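Local coordinates for 2-hydroxyisobutanoyl-CoA mutase large subunit (Aquincola tertiaricarbonis, PDB 4R3U), which provides the substrate-binding subunit of a cobalamin-dependent mutase that interconverts 2-hydroxyisobutyryl-CoA and (S)-3-hydroxybutyryl-CoA, at residues F177-N180 with P181-W184. Sequence-based numbering, arbitrary orientation.
Sequences FTIN and PSAW. With 3KK (S-{(3R,5R,9R)-1-[(2R,3S,4R,5R)-5-(6-amino-9H-purin-9-yl)-4-hydroxy-3-(phosphonooxy)tetrahydrofuran-2-yl]-3,5,9-trihydroxy-8,8-dimethyl-3,5-dioxido-10,14-dioxo-2,4,6-trioxa-11,15-diaza-3lambda~5~,5lambda~5~-diphosphaheptadecan-17-yl} 2-hydroxy-2-methylpropanethioate), chain F.
Asn180 O accepts a hydrogen bond from Ala183 N (3.0 Å, 155° at the hydrogen), closing a type I beta turn in which Pro181 and Ser182 take the two corners. Ile179, the residue before the turn, packs against the start of helix 183-196: its CG2 meets Ala183 CB at 3.8 Å, while chi1 (-166°) sets CG1 anti to the backbone N, on the Ser182 side, and CD1 beyond it comes within 3.5 Å of Ser182 OG. Cut back to alanine, Ile179 would lose CG1, CG2 and CD1, and is likely to leave a gap beside Ala183 CB and Ser182, between the strand end and the helix start. One water bridges Asn180 N (3.1 Å) and Ser182 OG, which is also hydrogen-bonded to Thr133 O; a second accepts from Trp184 N at 2.9 Å. The Asn180 amide is hydrogen-bonded beyond the turn, OD1 to Lys214 NZ and ND2 to Glu221 OE1 and Gln209 OE1, the last a substrate-binding residue. Just before the turn, Thr178 OG1 approaches C3P of the bound acyl-CoA at 3.3 Å and hydrogen-bonds Asp128. This is the strand-to-helix turn of a beta-alpha-beta unit (175-178, 183-196, 206-208) in the TIM barrel, beside the acyl-CoA pocket.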
loop_
_atom_site.group_PDB
_atom_site.type_symbol
_atom_site.label_atom_id
_atom_site.label_comp_id
_atom_site.label_asym_id
_atom_site.label_seq_id
_atom_site.Cartn_x
_atom_site.Cartn_y
_atom_site.Cartn_z
ATOM N N PHE A 177 13.182 -18.943 15.385
ATOM C CA PHE A 177 12.296 -20.027 15.828
ATOM C C PHE A 177 11.155 -19.436 16.665
ATOM O O PHE A 177 11.405 -18.815 17.708
ATOM C CB PHE A 177 13.070 -21.061 16.661
ATOM C CG PHE A 177 14.048 -21.960 15.938
ATOM C CD1 PHE A 177 13.842 -22.318 14.603
ATOM C CD2 PHE A 177 15.152 -22.491 16.605
ATOM C CE1 PHE A 177 14.726 -23.182 13.955
ATOM C CE2 PHE A 177 16.036 -23.365 15.960
ATOM C CZ PHE A 177 15.809 -23.721 14.650
ATOM N N THR A 178 9.903 -19.571 16.186
ATOM C CA THR A 178 8.731 -19.085 16.936
ATOM C C THR A 178 8.355 -20.187 17.944
ATOM O O THR A 178 7.355 -20.895 17.779
ATOM C CB THR A 178 7.604 -18.751 16.012
ATOM O OG1 THR A 178 8.094 -17.853 15.037
ATOM C CG2 THR A 178 6.413 -18.171 16.732
ATOM N N ILE A 179 9.201 -20.336 18.957
ATOM C CA ILE A 179 9.087 -21.367 19.956
ATOM C C ILE A 179 9.041 -20.698 21.341
ATOM O O ILE A 179 9.689 -19.680 21.550
ATOM C CB ILE A 179 10.220 -22.433 19.754
ATOM C CG1 ILE A 179 9.963 -23.746 20.558
ATOM C CG2 ILE A 179 11.620 -21.847 19.992
ATOM C CD1 ILE A 179 9.007 -24.722 19.907
ATOM N N ASN A 180 8.194 -21.211 22.232
ATOM C CA ASN A 180 7.987 -20.571 23.521
ATOM C C ASN A 180 8.257 -21.414 24.795
ATOM O O ASN A 180 9.408 -21.405 25.231
ATOM C CB ASN A 180 6.680 -19.764 23.536
ATOM C CG ASN A 180 6.682 -18.672 22.500
ATOM O OD1 ASN A 180 7.296 -17.636 22.686
ATOM N ND2 ASN A 180 6.026 -18.895 21.360
ATOM N N PRO A 181 7.293 -22.152 25.425
ATOM C CA PRO A 181 7.655 -22.906 26.642
ATOM C C PRO A 181 8.754 -23.964 26.451
ATOM O O PRO A 181 9.443 -24.317 27.417
ATOM C CB PRO A 181 6.318 -23.507 27.097
ATOM C CG PRO A 181 5.448 -23.491 25.911
ATOM C CD PRO A 181 5.856 -22.313 25.107
ATOM N N SER A 182 8.915 -24.469 25.221
ATOM C CA SER A 182 9.927 -25.479 24.890
ATOM C C SER A 182 11.073 -24.852 24.057
ATOM O O SER A 182 11.827 -25.571 23.384
ATOM C CB SER A 182 9.290 -26.654 24.160
ATOM O OG SER A 182 8.611 -26.205 22.998
ATOM N N ALA A 183 11.221 -23.505 24.148
ATOM C CA ALA A 183 12.264 -22.751 23.461
ATOM C C ALA A 183 13.670 -23.212 23.809
ATOM O O ALA A 183 14.532 -23.234 22.916
ATOM C CB ALA A 183 12.127 -21.267 23.756
ATOM N N TRP A 184 13.916 -23.566 25.103
ATOM C CA TRP A 184 15.246 -23.972 25.551
ATOM C C TRP A 184 15.735 -25.247 24.876
ATOM O O TRP A 184 16.924 -25.354 24.557
ATOM C CB TRP A 184 15.357 -23.980 27.083
ATOM C CG TRP A 184 15.205 -25.308 27.784
ATOM C CD1 TRP A 184 16.211 -26.090 28.278
ATOM C CD2 TRP A 184 13.977 -25.958 28.144
ATOM N NE1 TRP A 184 15.687 -27.188 28.925
ATOM C CE2 TRP A 184 14.316 -27.137 28.852
ATOM C CE3 TRP A 184 12.616 -25.673 27.919
ATOM C CZ2 TRP A 184 13.339 -28.017 29.359
ATOM C CZ3 TRP A 184 11.654 -26.563 28.388
ATOM C CH2 TRP A 184 12.013 -27.705 29.116
HETATM C C4 3KK F . 2.738 -17.206 16.086
HETATM C C3 3KK F . 3.263 -16.177 15.091
HETATM C C2 3KK F . 2.232 -15.070 14.880
HETATM O O3 3KK F . 3.481 -16.848 13.862
HETATM C C1 3KK F . 4.588 -15.548 15.544
HETATM O O1 3KK F . 4.800 -15.223 16.715
HETATM S S1P 3KK F . 5.743 -15.345 14.229
HETATM C C2P 3KK F . 7.197 -14.640 15.057
HETATM C C3P 3KK F . 8.386 -14.665 14.130
HETATM N N4P 3KK F . 9.495 -14.004 14.804
HETATM C C5P 3KK F . 10.511 -13.454 14.133
HETATM O O5P 3KK F . 10.622 -13.463 12.903
HETATM C C6P 3KK F . 11.549 -12.800 15.051
HETATM C C7P 3KK F . 12.763 -12.297 14.286
HETATM N N8P 3KK F . 13.678 -11.593 15.193
HETATM C C9P 3KK F . 14.906 -11.229 14.794
HETATM O O9P 3KK F . 15.342 -11.486 13.671
HETATM C CAP 3KK F . 15.806 -10.561 15.874
HETATM O OAP 3KK F . 15.604 -11.139 17.182
HETATM C CBP 3KK F . 15.867 -8.996 15.862
HETATM C CDP 3KK F . 16.965 -8.508 16.820
HETATM C CEP 3KK F . 14.541 -8.375 16.314
HETATM C CCP 3KK F . 16.235 -8.460 14.462
HETATM O O6A 3KK F . 17.430 -9.126 14.015
HETATM P P2A 3KK F . 17.927 -9.182 12.514
HETATM O O4A 3KK F . 16.790 -9.456 11.622
HETATM O O5A 3KK F . 19.099 -10.090 12.472
HETATM O O3A 3KK F . 18.366 -7.634 12.291
HETATM P P1A 3KK F . 19.610 -6.835 13.006
HETATM O O1A 3KK F . 20.096 -7.515 14.236
HETATM O O2A 3KK F . 19.215 -5.420 13.100
HETATM O O5B 3KK F . 20.670 -6.985 11.778
HETATM C C5B 3KK F . 21.612 -8.074 11.661
HETATM C C4B 3KK F . 23.053 -7.533 11.709
HETATM O O4B 3KK F . 23.231 -6.380 10.831
HETATM C C3B 3KK F . 23.422 -7.073 13.115
HETATM O O3B 3KK F . 24.810 -7.412 13.348
HETATM P P3B 3KK F . 25.283 -8.549 14.394
HETATM O O8A 3KK F . 24.748 -8.044 15.678
HETATM O O7A 3KK F . 24.657 -9.776 13.859
HETATM O O9A 3KK F . 26.759 -8.496 14.251
HETATM C C2B 3KK F . 23.236 -5.568 13.053
HETATM O O2B 3KK F . 24.054 -4.885 14.011
HETATM C C1B 3KK F . 23.654 -5.254 11.630
HETATM N N9A 3KK F . 23.001 -4.019 11.102
HETATM C C8A 3KK F . 21.709 -3.787 10.876
HETATM N N7A 3KK F . 21.585 -2.548 10.410
HETATM C C5A 3KK F . 22.806 -2.008 10.321
HETATM C C4A 3KK F . 23.688 -2.934 10.748
HETATM N N3A 3KK F . 25.023 -2.680 10.774
HETATM C C2A 3KK F . 25.521 -1.433 10.334
HETATM N N1A 3KK F . 24.554 -0.490 9.888
HETATM C C6A 3KK F . 23.240 -0.797 9.909
HETATM N N6A 3KK F . 22.322 0.081 9.499
HETATM O O HOH W 1 7.246 -24.104 22.673
HETATM O O HOH W 2 11.928 -22.572 26.958
#